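PDB 3UXF: fimbrial subunit type 1 from Actinomyces oris, which serves as the major building block of surface fimbriae, the cell-wall-attached pili that this Gram-positive bacterium uses in adhesion. Local coordinates for residues P151-V156 / K179-G184; T207-V212 / E285-G290; T46-E51 / N173-P178. All blocks are in the same frame, centred on the assembly; numbering follows the deposited sequence.

Interaction 1 (P151-V156 / K179-G184)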
loop_
_atom_site.group_PDB
_atom_site.type_symbol
_atom_site.label_atom_id
_atom_site.label_comp_id
_atom_site.label_asym_id
_atom_site.label_seq_id
_atom_site.Cartn_x
_atom_site.Cartn_y
_atom_site.Cartn_z
ATOM N N PRO A 151 -1.506 -12.688 -10.153
ATOM C CA PRO A 151 -1.262 -13.850 -11.024
ATOM C C PRO A 151 0.078 -13.771 -11.726
ATOM O O PRO A 151 0.576 -12.683 -12.071
ATOM C CB PRO A 151 -2.347 -13.732 -12.099
ATOM C CG PRO A 151 -3.356 -12.824 -11.564
ATOM C CD PRO A 151 -2.626 -11.878 -10.645
ATOM N N ALA A 152 0.657 -14.944 -11.965
ATOM C CA ALA A 152 1.805 -15.041 -12.868
ATOM C C ALA A 152 1.435 -14.813 -14.331
ATOM O O ALA A 152 0.304 -15.091 -14.762
ATOM C CB ALA A 152 2.474 -16.430 -12.702
ATOM N N GLU A 153 2.407 -14.356 -15.126
ATOM C CA GLU A 153 2.213 -14.272 -16.570
ATOM C C GLU A 153 2.315 -15.655 -17.170
ATOM O O GLU A 153 3.134 -16.430 -16.722
ATOM C CB GLU A 153 3.296 -13.419 -17.200
ATOM C CG GLU A 153 3.169 -11.948 -16.816
ATOM C CD GLU A 153 3.966 -11.021 -17.728
ATOM O OE1 GLU A 153 5.069 -11.426 -18.204
ATOM O OE2 GLU A 153 3.478 -9.882 -17.960
ATOM N N ASP A 154 1.490 -15.939 -18.163
ATOM C CA ASP A 154 1.607 -17.207 -18.905
ATOM C C ASP A 154 2.992 -17.296 -19.540
ATOM O O ASP A 154 3.590 -16.282 -19.967
ATOM C CB ASP A 154 0.582 -17.297 -20.040
ATOM C CG ASP A 154 -0.862 -17.439 -19.565
ATOM O OD1 ASP A 154 -1.131 -17.632 -18.367
ATOM O OD2 ASP A 154 -1.734 -17.401 -20.462
ATOM N N PHE A 155 3.485 -18.523 -19.700
ATOM C CA PHE A 155 4.783 -18.680 -20.311
ATOM C C PHE A 155 4.899 -20.060 -20.933
ATOM O O PHE A 155 4.057 -20.934 -20.670
ATOM C CB PHE A 155 5.899 -18.414 -19.298
ATOM C CG PHE A 155 5.951 -19.401 -18.166
ATOM C CD1 PHE A 155 6.803 -20.498 -18.228
ATOM C CD2 PHE A 155 5.171 -19.223 -17.028
ATOM C CE1 PHE A 155 6.862 -21.407 -17.200
ATOM C CE2 PHE A 155 5.233 -20.117 -15.991
ATOM C CZ PHE A 155 6.085 -21.231 -16.074
ATOM N N VAL A 156 5.897 -20.213 -21.799
ATOM C CA VAL A 156 6.151 -21.478 -22.473
ATOM C C VAL A 156 7.445 -22.049 -21.923
ATOM O O VAL A 156 8.434 -21.312 -21.745
ATOM C CB VAL A 156 6.281 -21.267 -23.976
ATOM C CG1 VAL A 156 6.723 -22.573 -24.674
ATOM C CG2 VAL A 156 4.967 -20.789 -24.550
ATOM N N LYS A 179 6.957 -14.676 -13.532
ATOM C CA LYS A 179 6.875 -13.264 -13.193
ATOM C C LYS A 179 5.438 -12.839 -12.897
ATOM O O LYS A 179 4.505 -13.246 -13.585
ATOM C CB LYS A 179 7.418 -12.447 -14.380
ATOM C CG LYS A 179 7.358 -10.922 -14.189
ATOM C CD LYS A 179 7.574 -10.151 -15.515
ATOM C CE LYS A 179 8.990 -9.580 -15.626
ATOM N NZ LYS A 179 9.361 -8.695 -14.474
ATOM N N ASN A 180 5.269 -11.969 -11.898
ATOM C CA ASN A 180 3.966 -11.361 -11.676
ATOM C C ASN A 180 3.465 -10.501 -12.827
ATOM O O ASN A 180 4.220 -9.722 -13.422
ATOM C CB ASN A 180 4.034 -10.490 -10.433
ATOM C CG ASN A 180 3.980 -11.277 -9.162
ATOM O OD1 ASN A 180 3.649 -12.464 -9.153
ATOM N ND2 ASN A 180 4.239 -10.597 -8.051
ATOM N N THR A 181 2.179 -10.592 -13.121
ATOM C CA THR A 181 1.587 -9.753 -14.142
ATOM C C THR A 181 1.496 -8.301 -13.723
ATOM O O THR A 181 1.375 -7.423 -14.581
ATOM C CB THR A 181 0.143 -10.179 -14.448
ATOM O OG1 THR A 181 -0.610 -10.260 -13.230
ATOM C CG2 THR A 181 0.127 -11.539 -15.147
ATOM N N LEU A 182 1.505 -8.064 -12.422
ATOM C CA LEU A 182 1.388 -6.692 -11.906
ATOM C C LEU A 182 2.533 -6.420 -10.974
ATOM O O LEU A 182 2.835 -7.231 -10.107
ATOM C CB LEU A 182 0.073 -6.514 -11.121
ATOM C CG LEU A 182 -1.207 -6.834 -11.896
ATOM C CD1 LEU A 182 -2.438 -6.738 -10.986
ATOM C CD2 LEU A 182 -1.401 -5.912 -13.112
ATOM N N SER A 183 3.153 -5.253 -11.117
ATOM C CA SER A 183 4.293 -4.910 -10.298
ATOM C C SER A 183 3.932 -4.541 -8.878
ATOM O O SER A 183 4.779 -4.612 -7.993
ATOM C CB SER A 183 5.080 -3.781 -10.946
ATOM O OG SER A 183 4.221 -2.683 -11.204
ATOM N N GLY A 184 2.684 -4.139 -8.640
ATOM C CA GLY A 184 2.291 -3.894 -7.268
ATOM C C GLY A 184 1.119 -2.957 -7.066
ATOM O O GLY A 184 0.626 -2.331 -8.013
HETATM O O HOH W 1 5.807 -15.800 -16.025
#

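Interaction 2 (T207-V212 / E285-G290)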
loop_
_atom_site.group_PDB
_atom_site.type_symbol
_atom_site.label_atom_id
_atom_site.label_comp_id
_atom_site.label_asym_id
_atom_site.label_seq_id
_atom_site.Cartn_x
_atom_site.Cartn_y
_atom_site.Cartn_z
ATOM N N THR A 207 -1.823 1.818 -8.276
ATOM C CA THR A 207 -2.083 0.404 -8.630
ATOM C C THR A 207 -1.614 0.079 -10.043
ATOM O O THR A 207 -1.921 0.803 -11.008
ATOM C CB THR A 207 -3.586 0.080 -8.530
ATOM O OG1 THR A 207 -4.340 1.065 -9.242
ATOM C CG2 THR A 207 -4.028 0.103 -7.099
ATOM N N SER A 208 -0.934 -1.068 -10.195
ATOM C CA SER A 208 -0.590 -1.551 -11.537
ATOM C C SER A 208 -1.827 -1.741 -12.404
ATOM O O SER A 208 -2.950 -1.969 -11.898
ATOM C CB SER A 208 0.173 -2.882 -11.434
ATOM O OG SER A 208 1.435 -2.657 -10.869
ATOM N N ILE A 209 -1.621 -1.695 -13.721
ATOM C CA ILE A 209 -2.682 -1.892 -14.698
ATOM C C ILE A 209 -2.296 -3.122 -15.536
ATOM O O ILE A 209 -1.165 -3.208 -15.994
ATOM C CB ILE A 209 -2.760 -0.674 -15.634
ATOM C CG1 ILE A 209 -3.146 0.583 -14.818
ATOM C CG2 ILE A 209 -3.764 -0.893 -16.711
ATOM C CD1 ILE A 209 -2.936 1.892 -15.584
ATOM N N PRO A 210 -3.216 -4.078 -15.706
ATOM C CA PRO A 210 -2.864 -5.244 -16.545
ATOM C C PRO A 210 -2.505 -4.845 -17.971
ATOM O O PRO A 210 -3.114 -3.943 -18.510
ATOM C CB PRO A 210 -4.159 -6.066 -16.570
ATOM C CG PRO A 210 -4.896 -5.646 -15.352
ATOM C CD PRO A 210 -4.546 -4.212 -15.089
ATOM N N LYS A 211 -1.545 -5.548 -18.575
ATOM C CA LYS A 211 -1.270 -5.354 -20.002
ATOM C C LYS A 211 -2.160 -6.274 -20.837
ATOM O O LYS A 211 -2.119 -7.493 -20.666
ATOM C CB LYS A 211 0.191 -5.635 -20.288
ATOM C CG LYS A 211 0.613 -5.297 -21.742
ATOM C CD LYS A 211 2.107 -5.569 -21.932
ATOM C CE LYS A 211 2.611 -5.138 -23.329
ATOM N NZ LYS A 211 4.103 -5.268 -23.435
ATOM N N VAL A 212 -3.012 -5.701 -21.677
ATOM C CA VAL A 212 -3.875 -6.486 -22.563
ATOM C C VAL A 212 -3.517 -6.085 -23.995
ATOM O O VAL A 212 -2.838 -5.081 -24.180
ATOM C CB VAL A 212 -5.372 -6.244 -22.325
ATOM C CG1 VAL A 212 -5.759 -6.604 -20.870
ATOM C CG2 VAL A 212 -5.756 -4.798 -22.648
ATOM N N GLU A 285 -4.966 1.065 -22.993
ATOM C CA GLU A 285 -4.069 1.660 -23.994
ATOM C C GLU A 285 -2.794 2.206 -23.388
ATOM O O GLU A 285 -1.692 1.993 -23.892
ATOM C CB GLU A 285 -4.787 2.770 -24.729
ATOM C CG GLU A 285 -3.920 3.432 -25.840
ATOM C CD GLU A 285 -4.665 4.549 -26.560
ATOM O OE1 GLU A 285 -5.438 5.312 -25.914
ATOM O OE2 GLU A 285 -4.512 4.631 -27.803
ATOM N N ALA A 286 -2.944 2.931 -22.278
ATOM C CA ALA A 286 -1.795 3.546 -21.626
ATOM C C ALA A 286 -0.789 2.501 -21.194
ATOM O O ALA A 286 0.421 2.690 -21.342
ATOM C CB ALA A 286 -2.251 4.429 -20.406
ATOM N N ARG A 287 -1.272 1.393 -20.635
ATOM C CA ARG A 287 -0.379 0.371 -20.149
ATOM C C ARG A 287 0.283 -0.354 -21.337
ATOM O O ARG A 287 1.461 -0.681 -21.260
ATOM C CB ARG A 287 -1.156 -0.652 -19.314
ATOM C CG ARG A 287 -0.333 -1.850 -18.846
ATOM C CD ARG A 287 0.945 -1.477 -18.111
ATOM N NE ARG A 287 1.732 -2.682 -17.837
ATOM C CZ ARG A 287 2.578 -3.210 -18.720
ATOM N NH1 ARG A 287 2.751 -2.606 -19.894
ATOM N NH2 ARG A 287 3.263 -4.322 -18.445
ATOM N N TYR A 288 -0.494 -0.632 -22.371
ATOM C CA TYR A 288 0.048 -1.362 -23.532
ATOM C C TYR A 288 1.186 -0.544 -24.133
ATOM O O TYR A 288 2.264 -1.088 -24.413
ATOM C CB TYR A 288 -1.031 -1.605 -24.583
ATOM C CG TYR A 288 -0.497 -2.338 -25.790
ATOM C CD1 TYR A 288 -0.251 -3.696 -25.727
ATOM C CD2 TYR A 288 -0.197 -1.658 -26.960
ATOM C CE1 TYR A 288 0.272 -4.387 -26.837
ATOM C CE2 TYR A 288 0.328 -2.347 -28.071
ATOM C CZ TYR A 288 0.552 -3.703 -27.985
ATOM O OH TYR A 288 1.074 -4.399 -29.066
ATOM N N ASN A 289 0.963 0.767 -24.288
ATOM C CA ASN A 289 1.995 1.669 -24.852
ATOM C C ASN A 289 3.041 2.082 -23.833
ATOM O O ASN A 289 3.980 2.816 -24.138
ATOM C CB ASN A 289 1.388 2.973 -25.381
ATOM C CG ASN A 289 0.459 2.779 -26.557
ATOM O OD1 ASN A 289 -0.410 3.631 -26.804
ATOM N ND2 ASN A 289 0.640 1.700 -27.311
ATOM N N GLY A 290 2.853 1.693 -22.584
ATOM C CA GLY A 290 3.761 2.163 -21.569
ATOM C C GLY A 290 4.619 1.052 -21.051
ATOM O O GLY A 290 5.254 0.322 -21.810
HETATM O O HOH W 2 1.120 -4.543 -15.501
HETATM O O HOH W 3 5.327 -3.630 -21.196
#

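Interaction 3 (T46-E51 / N173-P178)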
loop_
_atom_site.group_PDB
_atom_site.type_symbol
_atom_site.label_atom_id
_atom_site.label_comp_id
_atom_site.label_asym_id
_atom_site.label_seq_id
_atom_site.Cartn_x
_atom_site.Cartn_y
_atom_site.Cartn_z
ATOM N N THR A 46 8.965 -27.868 -12.224
ATOM C CA THR A 46 8.683 -27.337 -10.885
ATOM C C THR A 46 8.506 -25.836 -11.027
ATOM O O THR A 46 9.431 -25.134 -11.429
ATOM C CB THR A 46 9.835 -27.635 -9.936
ATOM O OG1 THR A 46 9.981 -29.058 -9.832
ATOM C CG2 THR A 46 9.520 -27.104 -8.517
ATOM N N VAL A 47 7.298 -25.354 -10.755
ATOM C CA VAL A 47 6.998 -23.916 -10.855
ATOM C C VAL A 47 7.056 -23.325 -9.440
ATOM O O VAL A 47 6.416 -23.856 -8.545
ATOM C CB VAL A 47 5.586 -23.741 -11.460
ATOM C CG1 VAL A 47 5.225 -22.237 -11.684
ATOM C CG2 VAL A 47 5.493 -24.498 -12.796
ATOM N N HIS A 48 7.863 -22.277 -9.258
ATOM C CA HIS A 48 8.051 -21.656 -7.943
ATOM C C HIS A 48 7.180 -20.391 -7.883
ATOM O O HIS A 48 7.437 -19.438 -8.616
ATOM C CB HIS A 48 9.512 -21.269 -7.777
ATOM C CG HIS A 48 10.442 -22.442 -7.681
ATOM N ND1 HIS A 48 11.086 -22.794 -6.513
ATOM C CD2 HIS A 48 10.828 -23.355 -8.611
ATOM C CE1 HIS A 48 11.822 -23.871 -6.722
ATOM N NE2 HIS A 48 11.682 -24.228 -7.986
ATOM N N LYS A 49 6.142 -20.410 -7.040
ATOM C CA LYS A 49 5.233 -19.272 -6.924
ATOM C C LYS A 49 5.644 -18.432 -5.711
ATOM O O LYS A 49 5.685 -18.927 -4.582
ATOM C CB LYS A 49 3.790 -19.761 -6.787
ATOM C CG LYS A 49 2.768 -18.608 -6.580
ATOM C CD LYS A 49 2.605 -17.772 -7.850
ATOM C CE LYS A 49 1.656 -16.560 -7.564
ATOM N NZ LYS A 49 1.431 -15.809 -8.809
ATOM N N CYS A 50 5.971 -17.171 -5.985
ATOM C CA CYS A 50 6.530 -16.254 -4.990
ATOM C C CYS A 50 5.722 -14.967 -4.985
ATOM O O CYS A 50 5.194 -14.559 -6.005
ATOM C CB CYS A 50 7.983 -15.925 -5.364
ATOM S SG CYS A 50 9.050 -17.389 -5.570
ATOM N N GLU A 51 5.647 -14.304 -3.833
ATOM C CA GLU A 51 4.862 -13.071 -3.730
ATOM C C GLU A 51 5.418 -11.959 -4.610
ATOM O O GLU A 51 4.651 -11.223 -5.232
ATOM C CB GLU A 51 4.838 -12.569 -2.280
ATOM C CG GLU A 51 4.043 -13.414 -1.351
ATOM C CD GLU A 51 3.753 -12.696 -0.015
ATOM O OE1 GLU A 51 4.112 -11.506 0.111
ATOM O OE2 GLU A 51 3.174 -13.320 0.898
ATOM N N ASN A 173 14.779 -31.802 -15.712
ATOM C CA ASN A 173 14.072 -31.439 -14.490
ATOM C C ASN A 173 14.114 -29.930 -14.366
ATOM O O ASN A 173 15.011 -29.371 -13.744
ATOM C CB ASN A 173 14.724 -32.111 -13.286
ATOM C CG ASN A 173 14.706 -33.621 -13.389
ATOM O OD1 ASN A 173 15.738 -34.253 -13.586
ATOM N ND2 ASN A 173 13.524 -34.205 -13.269
ATOM N N VAL A 174 13.171 -29.282 -15.033
ATOM C CA VAL A 174 13.174 -27.839 -15.164
ATOM C C VAL A 174 12.476 -27.117 -14.021
ATOM O O VAL A 174 11.410 -27.523 -13.570
ATOM C CB VAL A 174 12.552 -27.417 -16.508
ATOM C CG1 VAL A 174 12.512 -25.909 -16.631
ATOM C CG2 VAL A 174 13.330 -28.032 -17.658
ATOM N N HIS A 175 13.103 -26.040 -13.565
ATOM C CA HIS A 175 12.549 -25.199 -12.519
ATOM C C HIS A 175 12.295 -23.828 -13.111
ATOM O O HIS A 175 13.165 -23.258 -13.760
ATOM C CB HIS A 175 13.521 -25.083 -11.349
ATOM C CG HIS A 175 13.630 -26.332 -10.535
ATOM N ND1 HIS A 175 13.062 -26.456 -9.287
ATOM C CD2 HIS A 175 14.230 -27.516 -10.794
ATOM C CE1 HIS A 175 13.310 -27.661 -8.811
ATOM N NE2 HIS A 175 14.018 -28.325 -9.706
ATOM N N VAL A 176 11.098 -23.301 -12.896
ATOM C CA VAL A 176 10.759 -21.988 -13.419
ATOM C C VAL A 176 10.220 -21.077 -12.323
ATOM O O VAL A 176 9.493 -21.515 -11.436
ATOM C CB VAL A 176 9.746 -22.080 -14.579
ATOM C CG1 VAL A 176 10.401 -22.690 -15.805
ATOM C CG2 VAL A 176 8.534 -22.891 -14.165
ATOM N N TYR A 177 10.598 -19.806 -12.395
ATOM C CA TYR A 177 10.146 -18.796 -11.448
ATOM C C TYR A 177 9.385 -17.735 -12.227
ATOM O O TYR A 177 9.968 -16.761 -12.695
ATOM C CB TYR A 177 11.339 -18.168 -10.724
ATOM C CG TYR A 177 12.161 -19.156 -9.926
ATOM C CD1 TYR A 177 12.036 -19.238 -8.547
ATOM C CD2 TYR A 177 13.057 -20.007 -10.554
ATOM C CE1 TYR A 177 12.782 -20.139 -7.817
ATOM C CE2 TYR A 177 13.806 -20.909 -9.833
ATOM C CZ TYR A 177 13.667 -20.971 -8.464
ATOM O OH TYR A 177 14.410 -21.872 -7.743
ATOM N N PRO A 178 8.083 -17.941 -12.382
ATOM C CA PRO A 178 7.253 -17.040 -13.184
ATOM C C PRO A 178 7.194 -15.621 -12.633
ATOM O O PRO A 178 7.357 -15.397 -11.437
ATOM C CB PRO A 178 5.870 -17.692 -13.134
ATOM C CG PRO A 178 5.888 -18.547 -11.933
ATOM C CD PRO A 178 7.292 -19.017 -11.764
HETATM O O HOH W 4 11.742 -29.881 -11.878
HETATM O O HOH W 5 8.278 -16.642 -9.256
HETATM O O HOH W 6 5.765 -15.970 -8.717
#

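Interaction 1 (P151-V156 / K179-G184)
Two backbone hydrogen bonds tie Pro151 to Thr181 and Glu153 to Lys179, one before and one after Ala152, whose CA lies 4.4 Å from Asn180 CA. Thr181 N donates a hydrogen bond to Pro151 O at 2.8 Å, and Glu153 N reaches Lys179 O at 2.8 Å with a C=O...N angle of 176°. Lys179 O also meets Ala152 CA in a CA-H...O contact, so two successive residues of the facing segment engage this carbonyl. Proline suits position 151, since this bridge needs its carbonyl and not an N-H.

A water widens the polar link: it donates to Glu153 O and accepts from Lys179 N, bridging the backbones where they are too far apart to bond directly.

The Thr181 side chain works on two sides. Its OG1 sits between the backbone N and the carbonyl carbon (chi1 52°), which brings it to 2.9 Å from Pro151 O, a possible second donor to that oxygen, and to the CD side of the proline ring. Its methyl CG2 serves the other neighbour, packing 3.5 Å from Glu153 CG as the two side chains run past each other in opposite directions. Glu153 and Lys179 lie alongside, pointing the same way; Glu153 OE1 comes 3.9 Å from Lys179 CD but stays 6.3 Å from Lys179 NZ, so any attraction of the charges is long-range. Asn180 starts out away from 151-156 and is held by ND2 donating to Glu51 O, while small Ala152 fits against Pro178.

The arrangement is that of an isolated beta bridge. It joins the lead-in to strand 155-159 to the connection that carries the chain from strand 170-176 to strand 185-190, and thus into the next sheet.

Interaction 2 (T207-V212 / E285-G290)
This is a surface packing contact, stitched by water, between the loop that follows strand 201-208 and the C-terminal turn of helix 277-288. Arg287 is its centre. The side chain bends at chi2 (53°), and this lays its guanidinium beside the loop, where Lys211 CB rests over the middle of one face, 3.7 Å from Arg287 CZ. The long, extended Lys211 then crosses the arginine at about a right angle, with CD 3.7 Å from Arg287 NH1, before continuing to Tyr288, where its CE approaches CD1 of the ring. Lysine suits the place because its methylenes can pack while its ammonium group can reach water.

Two like charges come close here, and water probably softens their encounter: one molecule accepts from both Lys211 NZ and Arg287 NH1. A second water, in the plane of the guanidinium at its edge, accepts from Arg287 NE and donates to Ile209 O at 2.7 Å.

The apolar part lies further in. Ile209 CG2 meets Arg287 CB at 3.7 Å, running antiparallel past the arginine stem. Val212 O, a backbone oxygen, lies obliquely 3.3 Å from Tyr288 CD1.

Around this contact, Ile209 and Val212 extend the packing one turn back along helix 277-288, onto Ala283 and Ser284, and Ile209 also touches Ile220 and Tyr223. Tyr288 leans on Pro215, while Thr207 remains hydrogen-bonded through its backbone to Leu296 of strand 295-302.

Interaction 3 (T46-E51 / N173-P178)
His48 and Tyr177 stack with their rings offset, centroids 4.1 Å apart and planes at 22°, and Tyr177 CE1 comes over one face of the imidazole, 3.3 Å from His48 CG. At its edge, and in its plane, the same imidazole meets His175: NE2 of His48 and ND1 of His175 are joined by a nearly straight hydrogen bond of 2.9 Å, in which either could be the donor. His175 in turn has Thr46 CB over its face, a CH-pi contact 3.8 Å from the ring centroid. Histidine suits both places: His48 offers a flat face to the tyrosine, His175 one to Thr46 CB, and both can donate or accept at the ring edge.

On the opposite side of the strands the contact is apolar. Val47 CG2 packs against Val176 CG2 at 3.7 Å; with Val176 CG1 anti to the carbonyl carbon (chi1 -70°), CG2 falls between the backbone N and that carbon and is carried to Val47. Val47 CG1 lies against the ring of Pro178, and these compact beta-branched and cyclic groups pack closely between neighbouring strands.

What sets these side chains in line is the backbone ladder of two parallel strands. Thr46 N donates to Val174 O, Val176 N to Thr46 O, and His48 N to Val176 O (2.8 Å). Beyond the ladder, one water joins Thr46 OG1 to Val174 O. Tyr177 is held at its far end, where its OH bonds to Asp66 N, and Cys50 forms the disulfide to Cys71.

Strands 44-48 and 170-176 are the central pair of a four-stranded mixed sheet, with 125-128 and 161-162 at its margins. Val47 faces Phe79 of strand 78-84, and Val174 and Val176 pack on strand 155-159, so the valine side meets the second, antiparallel sheet in a beta sandwich.

How the interactions relate
From the N terminus, 46-51 comes first and pairs with 173-178 some 120 residues later, so interaction 3 closes a long excursion through most of the first sandwich. Segment 151-156 falls inside that loop, but its partner 179-184 follows directly after 173-178; interactions 1 and 3 therefore cross. They also touch, with Phe155 CZ packed 3.5 Å from Val176 CG2. Interaction 2 opens after both have closed, joining the end of strand 201-208 to helix 277-288. It meets interaction 1 where Ser183 OG and Gly184 N both lie in hydrogen-bonding distance of Ser208 OG. Segment 179-184 is thus the shared link between the N-terminal sandwich and the next sheet.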